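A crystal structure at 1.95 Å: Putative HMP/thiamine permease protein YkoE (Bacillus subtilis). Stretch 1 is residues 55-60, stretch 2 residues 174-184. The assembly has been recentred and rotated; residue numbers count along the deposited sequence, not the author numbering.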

ATOM      1  N   ALA A  55      -4.158  -6.013   3.462  1.00 23.76           N
ATOM      2  CA  ALA A  55      -5.497  -6.409   3.023  1.00 27.28           C
ATOM      3  C   ALA A  55      -5.462  -7.770   2.327  1.00 23.16           C
ATOM      4  O   ALA A  55      -6.264  -8.651   2.621  1.00 23.96           O
ATOM      5  CB  ALA A  55      -6.102  -5.358   2.096  1.00 23.49           C
ATOM      6  N   TYR A  56      -4.532  -7.916   1.393  1.00 22.75           N
ATOM      7  CA  TYR A  56      -4.411  -9.150   0.622  1.00 32.40           C
ATOM      8  C   TYR A  56      -4.055 -10.342   1.533  1.00 23.23           C
ATOM      9  O   TYR A  56      -4.554 -11.452   1.337  1.00 24.17           O
ATOM     10  CB  TYR A  56      -3.375  -8.946  -0.490  1.00 23.16           C
ATOM     11  CG  TYR A  56      -3.094 -10.126  -1.402  1.00 24.16           C
ATOM     12  CD1 TYR A  56      -4.048 -10.604  -2.289  1.00 25.67           C
ATOM     13  CD2 TYR A  56      -1.849 -10.724  -1.399  1.00 24.00           C
ATOM     14  CE1 TYR A  56      -3.772 -11.681  -3.131  1.00 30.41           C
ATOM     15  CE2 TYR A  56      -1.557 -11.783  -2.231  1.00 25.28           C
ATOM     16  CZ  TYR A  56      -2.516 -12.266  -3.087  1.00 26.78           C
ATOM     17  OH  TYR A  56      -2.184 -13.307  -3.900  1.00 28.40           O
ATOM     18  N   MET A  57      -3.239 -10.101   2.554  1.00 23.53           N
ATOM     19  CA  MET A  57      -2.854 -11.166   3.483  1.00 23.44           C
ATOM     20  C   MET A  57      -3.978 -11.536   4.438  1.00 26.64           C
ATOM     21  O   MET A  57      -4.247 -12.709   4.646  1.00 23.43           O
ATOM     22  CB  MET A  57      -1.632 -10.772   4.317  1.00 21.57           C
ATOM     23  CG  MET A  57      -0.298 -10.782   3.585  1.00 36.14           C
ATOM     24  SD  MET A  57       1.040 -10.435   4.768  1.00 45.46           S
ATOM     25  CE  MET A  57       0.194 -10.858   6.302  1.00 21.33           C
ATOM     26  N   ILE A  58      -4.619 -10.525   5.022  1.00 26.21           N
ATOM     27  CA  ILE A  58      -5.506 -10.743   6.157  1.00 25.30           C
ATOM     28  C   ILE A  58      -6.969 -10.811   5.733  1.00 24.44           C
ATOM     29  O   ILE A  58      -7.737 -11.613   6.260  1.00 25.28           O
ATOM     30  CB  ILE A  58      -5.312  -9.638   7.217  1.00 26.85           C
ATOM     31  CG1 ILE A  58      -3.896  -9.727   7.791  1.00 22.30           C
ATOM     32  CG2 ILE A  58      -6.379  -9.743   8.300  1.00 23.87           C
ATOM     33  CD1 ILE A  58      -3.512  -8.566   8.688  1.00 23.82           C
ATOM     34  N   ARG A  59      -7.333  -9.963   4.773  1.00 26.25           N
ATOM     35  CA  ARG A  59      -8.626 -10.017   4.100  1.00 26.66           C
ATOM     36  C   ARG A  59      -9.791  -9.742   5.051  1.00 29.51           C
ATOM     37  O   ARG A  59     -10.829 -10.383   4.973  1.00 28.70           O
ATOM     38  CB  ARG A  59      -8.794 -11.377   3.396  1.00 28.14           C
ATOM     39  CG  ARG A  59      -7.679 -11.627   2.374  1.00 27.72           C
ATOM     40  CD  ARG A  59      -7.910 -12.815   1.439  1.00 32.85           C
ATOM     41  NE  ARG A  59      -6.846 -12.844   0.438  1.00 28.86           N
ATOM     42  CZ  ARG A  59      -6.741 -13.718  -0.550  1.00 30.11           C
ATOM     43  NH1 ARG A  59      -7.633 -14.687  -0.691  1.00 31.87           N
ATOM     44  NH2 ARG A  59      -5.725 -13.625  -1.395  1.00 29.84           N
ATOM     45  N   LYS A  60      -9.610  -8.768   5.938  1.00 26.64           N
ATOM     46  CA  LYS A  60     -10.662  -8.352   6.846  1.00 27.40           C
ATOM     47  C   LYS A  60     -10.750  -6.817   6.836  1.00 26.10           C
ATOM     48  O   LYS A  60      -9.790  -6.145   6.490  1.00 24.81           O
ATOM     49  CB  LYS A  60     -10.403  -8.893   8.252  1.00 29.10           C
ATOM     50  CG  LYS A  60     -10.376 -10.422   8.300  1.00 31.75           C
ATOM     51  CD  LYS A  60     -10.228 -10.976   9.691  1.00 32.09           C
ATOM     52  CE  LYS A  60     -10.319 -12.515   9.665  1.00 34.22           C
ATOM     53  NZ  LYS A  60     -10.004 -13.120  10.979  1.00 36.10           N
ATOM     54  N   VAL A 174       5.084 -18.582   6.571  1.00 43.60           N
ATOM     55  CA  VAL A 174       4.901 -17.749   7.754  1.00 43.63           C
ATOM     56  C   VAL A 174       3.489 -17.164   7.837  1.00 41.15           C
ATOM     57  O   VAL A 174       3.067 -16.677   8.889  1.00 42.23           O
ATOM     58  CB  VAL A 174       5.938 -16.609   7.791  1.00 43.50           C
ATOM     59  CG1 VAL A 174       5.572 -15.505   6.793  1.00 36.05           C
ATOM     60  CG2 VAL A 174       6.069 -16.059   9.206  1.00 49.65           C
ATOM     61  N   LEU A 175       2.763 -17.223   6.728  1.00 38.49           N
ATOM     62  CA  LEU A 175       1.404 -16.702   6.672  1.00 36.63           C
ATOM     63  C   LEU A 175       0.341 -17.794   6.807  1.00 39.32           C
ATOM     64  O   LEU A 175      -0.806 -17.579   6.448  1.00 38.09           O
ATOM     65  CB  LEU A 175       1.187 -15.939   5.358  1.00 32.56           C
ATOM     66  CG  LEU A 175       2.163 -14.791   5.081  1.00 29.75           C
ATOM     67  CD1 LEU A 175       1.660 -13.925   3.930  1.00 31.86           C
ATOM     68  CD2 LEU A 175       2.370 -13.961   6.321  1.00 31.15           C
ATOM     69  N   ASN A 176       0.721 -18.965   7.318  1.00 43.51           N
ATOM     70  CA  ASN A 176      -0.202 -20.095   7.368  1.00 46.60           C
ATOM     71  C   ASN A 176      -1.406 -19.851   8.263  1.00 47.15           C
ATOM     72  O   ASN A 176      -2.444 -20.473   8.081  1.00 48.44           O
ATOM     73  CB  ASN A 176       0.527 -21.367   7.813  1.00 56.66           C
ATOM     74  CG  ASN A 176       1.113 -22.125   6.644  1.00 61.50           C
ATOM     75  OD1 ASN A 176       1.080 -21.643   5.506  1.00 61.55           O
ATOM     76  ND2 ASN A 176       1.648 -23.312   6.906  1.00 65.99           N
ATOM     77  N   GLY A 177      -1.268 -18.944   9.224  1.00 46.63           N
ATOM     78  CA  GLY A 177      -2.391 -18.562  10.058  1.00 47.95           C
ATOM     79  C   GLY A 177      -3.351 -17.574   9.407  1.00 47.04           C
ATOM     80  O   GLY A 177      -4.443 -17.339   9.928  1.00 44.46           O
ATOM     81  N   MET A 178      -2.950 -16.997   8.274  1.00 40.24           N
ATOM     82  CA  MET A 178      -3.713 -15.927   7.623  1.00 37.40           C
ATOM     83  C   MET A 178      -4.561 -16.420   6.447  1.00 36.95           C
ATOM     84  O   MET A 178      -4.326 -17.497   5.911  1.00 38.22           O
ATOM     85  CB  MET A 178      -2.770 -14.835   7.111  1.00 34.37           C
ATOM     86  CG  MET A 178      -1.690 -14.381   8.092  1.00 50.26           C
ATOM     87  SD  MET A 178      -2.263 -13.183   9.306  1.00 39.69           S
ATOM     88  CE  MET A 178      -2.916 -14.271  10.564  1.00 43.28           C
ATOM     89  N   ALA A 179      -5.526 -15.601   6.033  1.00 34.14           N
ATOM     90  CA  ALA A 179      -6.343 -15.903   4.866  1.00 36.58           C
ATOM     91  C   ALA A 179      -5.498 -16.245   3.625  1.00 35.85           C
ATOM     92  O   ALA A 179      -5.810 -17.194   2.917  1.00 37.28           O
ATOM     93  CB  ALA A 179      -7.280 -14.739   4.564  1.00 38.39           C
ATOM     94  N   LEU A 180      -4.438 -15.481   3.357  1.00 33.86           N
ATOM     95  CA  LEU A 180      -3.614 -15.751   2.171  1.00 33.41           C
ATOM     96  C   LEU A 180      -2.913 -17.110   2.282  1.00 32.47           C
ATOM     97  O   LEU A 180      -2.790 -17.839   1.295  1.00 33.13           O
ATOM     98  CB  LEU A 180      -2.576 -14.650   1.942  1.00 31.92           C
ATOM     99  CG  LEU A 180      -1.607 -14.881   0.778  1.00 31.58           C
ATOM    100  CD1 LEU A 180      -2.346 -14.976  -0.561  1.00 33.91           C
ATOM    101  CD2 LEU A 180      -0.558 -13.764   0.720  1.00 30.53           C
ATOM    102  N   GLY A 181      -2.441 -17.434   3.482  1.00 31.16           N
ATOM    103  CA  GLY A 181      -1.862 -18.740   3.741  1.00 30.81           C
ATOM    104  C   GLY A 181      -2.865 -19.871   3.563  1.00 33.03           C
ATOM    105  O   GLY A 181      -2.537 -20.917   3.017  1.00 33.41           O
ATOM    106  N   LYS A 182      -4.089 -19.663   4.028  1.00 34.77           N
ATOM    107  CA  LYS A 182      -5.162 -20.631   3.828  1.00 37.55           C
ATOM    108  C   LYS A 182      -5.445 -20.835   2.342  1.00 38.81           C
ATOM    109  O   LYS A 182      -5.697 -21.961   1.899  1.00 40.35           O
ATOM    110  CB  LYS A 182      -6.436 -20.185   4.546  1.00 39.58           C
ATOM    111  CG  LYS A 182      -6.332 -20.189   6.067  1.00 46.95           C
ATOM    112  CD  LYS A 182      -7.700 -19.971   6.707  1.00 52.54           C
ATOM    113  CE  LYS A 182      -7.635 -20.024   8.229  1.00 55.78           C
ATOM    114  NZ  LYS A 182      -7.027 -18.791   8.812  1.00 50.25           N
ATOM    115  N   GLU A 183      -5.403 -19.742   1.577  1.00 38.42           N
ATOM    116  CA  GLU A 183      -5.610 -19.815   0.137  1.00 39.76           C
ATOM    117  C   GLU A 183      -4.536 -20.676  -0.522  1.00 38.37           C
ATOM    118  O   GLU A 183      -4.841 -21.532  -1.343  1.00 39.87           O
ATOM    119  CB  GLU A 183      -5.624 -18.422  -0.501  1.00 39.80           C
ATOM    120  CG  GLU A 183      -5.707 -18.468  -2.028  1.00 41.31           C
ATOM    121  CD  GLU A 183      -5.587 -17.096  -2.694  1.00 49.63           C
ATOM    122  OE1 GLU A 183      -5.633 -16.071  -1.984  1.00 51.94           O
ATOM    123  OE2 GLU A 183      -5.448 -17.042  -3.936  1.00 55.69           O
ATOM    124  N   LEU A 184      -3.280 -20.439  -0.160  1.00 35.74           N
ATOM    125  CA  LEU A 184      -2.177 -21.234  -0.690  1.00 34.55           C
ATOM    126  C   LEU A 184      -2.354 -22.711  -0.332  1.00 35.47           C
ATOM    127  O   LEU A 184      -2.099 -23.583  -1.151  1.00 35.93           O
ATOM    128  CB  LEU A 184      -0.836 -20.727  -0.163  1.00 32.12           C
ATOM    129  CG  LEU A 184       0.407 -21.520  -0.566  1.00 31.11           C
ATOM    130  CD1 LEU A 184       0.507 -21.625  -2.080  1.00 32.20           C
ATOM    131  CD2 LEU A 184       1.663 -20.876   0.013  1.00 30.65           C
TER
HETATM  132  O   HOH W   1      -3.994 -14.940  -4.639  1.00 32.86           O
HETATM  133  O   HOH W   2      -6.817 -13.658   7.627  1.00 30.98           O

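How do the two backbones meet? The end of one helix abuts the start of another, and some of the backbone groups that such ends leave free are joined, one pair directly and one through a water. Leu180 N, in the first turn of its helix, donates a hydrogen bond to Met57 O, near the end of the other, at 3.1 Å and a favourable angle of 155°. Ala179 N also lies near that carbonyl, but the angle is poor; it is served by water 2, which accepts from Ala179 N at 2.8 Å and donates to Ile58 O at 2.6 Å. The water thus links the next pair of residues in the register, Ile58 and Ala179. The small side chain of Ala179 points toward the first stretch and fits where the backbones are close, its CB resting 3.6 Å from Ile58 O and 3.7 Å from Arg59 CD.

Which charges join the stretches? Arg59 leaves the helix with positive phi (64°), and its CA-to-CB bond points toward the second stretch. Its extended side chain forms a salt bridge with Glu183, one helical turn beyond Ala179: NH2 of Arg59 is 2.5 Å from Glu183 OE1, and NH1 of Arg59 is 2.8 Å from the same oxygen. Both hydrogen bonds are weak in angle, at 126° and 120°, although OE1 sits at the edge of the guanidinium, near its plane. The third nitrogen is engaged within its own stretch: Arg59 NE donates to Tyr56 O at 2.8 Å. Water 1 extends the polar network, donating to Glu183 OE2 at 2.7 Å and to Tyr56 OH at 2.5 Å.

What fills the space between the polar links? Met57 has the largest covered area, 97 Å² of its surface, and its long, flexible side chain reaches several partners. Its SD packs 3.6 Å from Leu175 CD1, its CG lies 4.1 Å from Leu180 CD2, and its CE approaches Met178 CG at 4.4 Å. Both methyls of Leu180 lie against Tyr56, CD1 and CD2 each 3.7 Å from Tyr56 CE2; Leu180 CD1 is also 3.7 Å from Arg59 NH2, so the leucine lies beside the salt bridge as well. Ile58 points away at its CB, yet its CG1 still comes within 4.1 Å of Met178 SD.

How is the second stretch shaped to present these groups? A type I turn from Leu175 to Met178, closed by Met178 N donating to Leu175 O at 2.9 Å, leads into the helix. Leu175 and Met178, at its two ends, both point toward the first stretch, where their apolar side chains are buried.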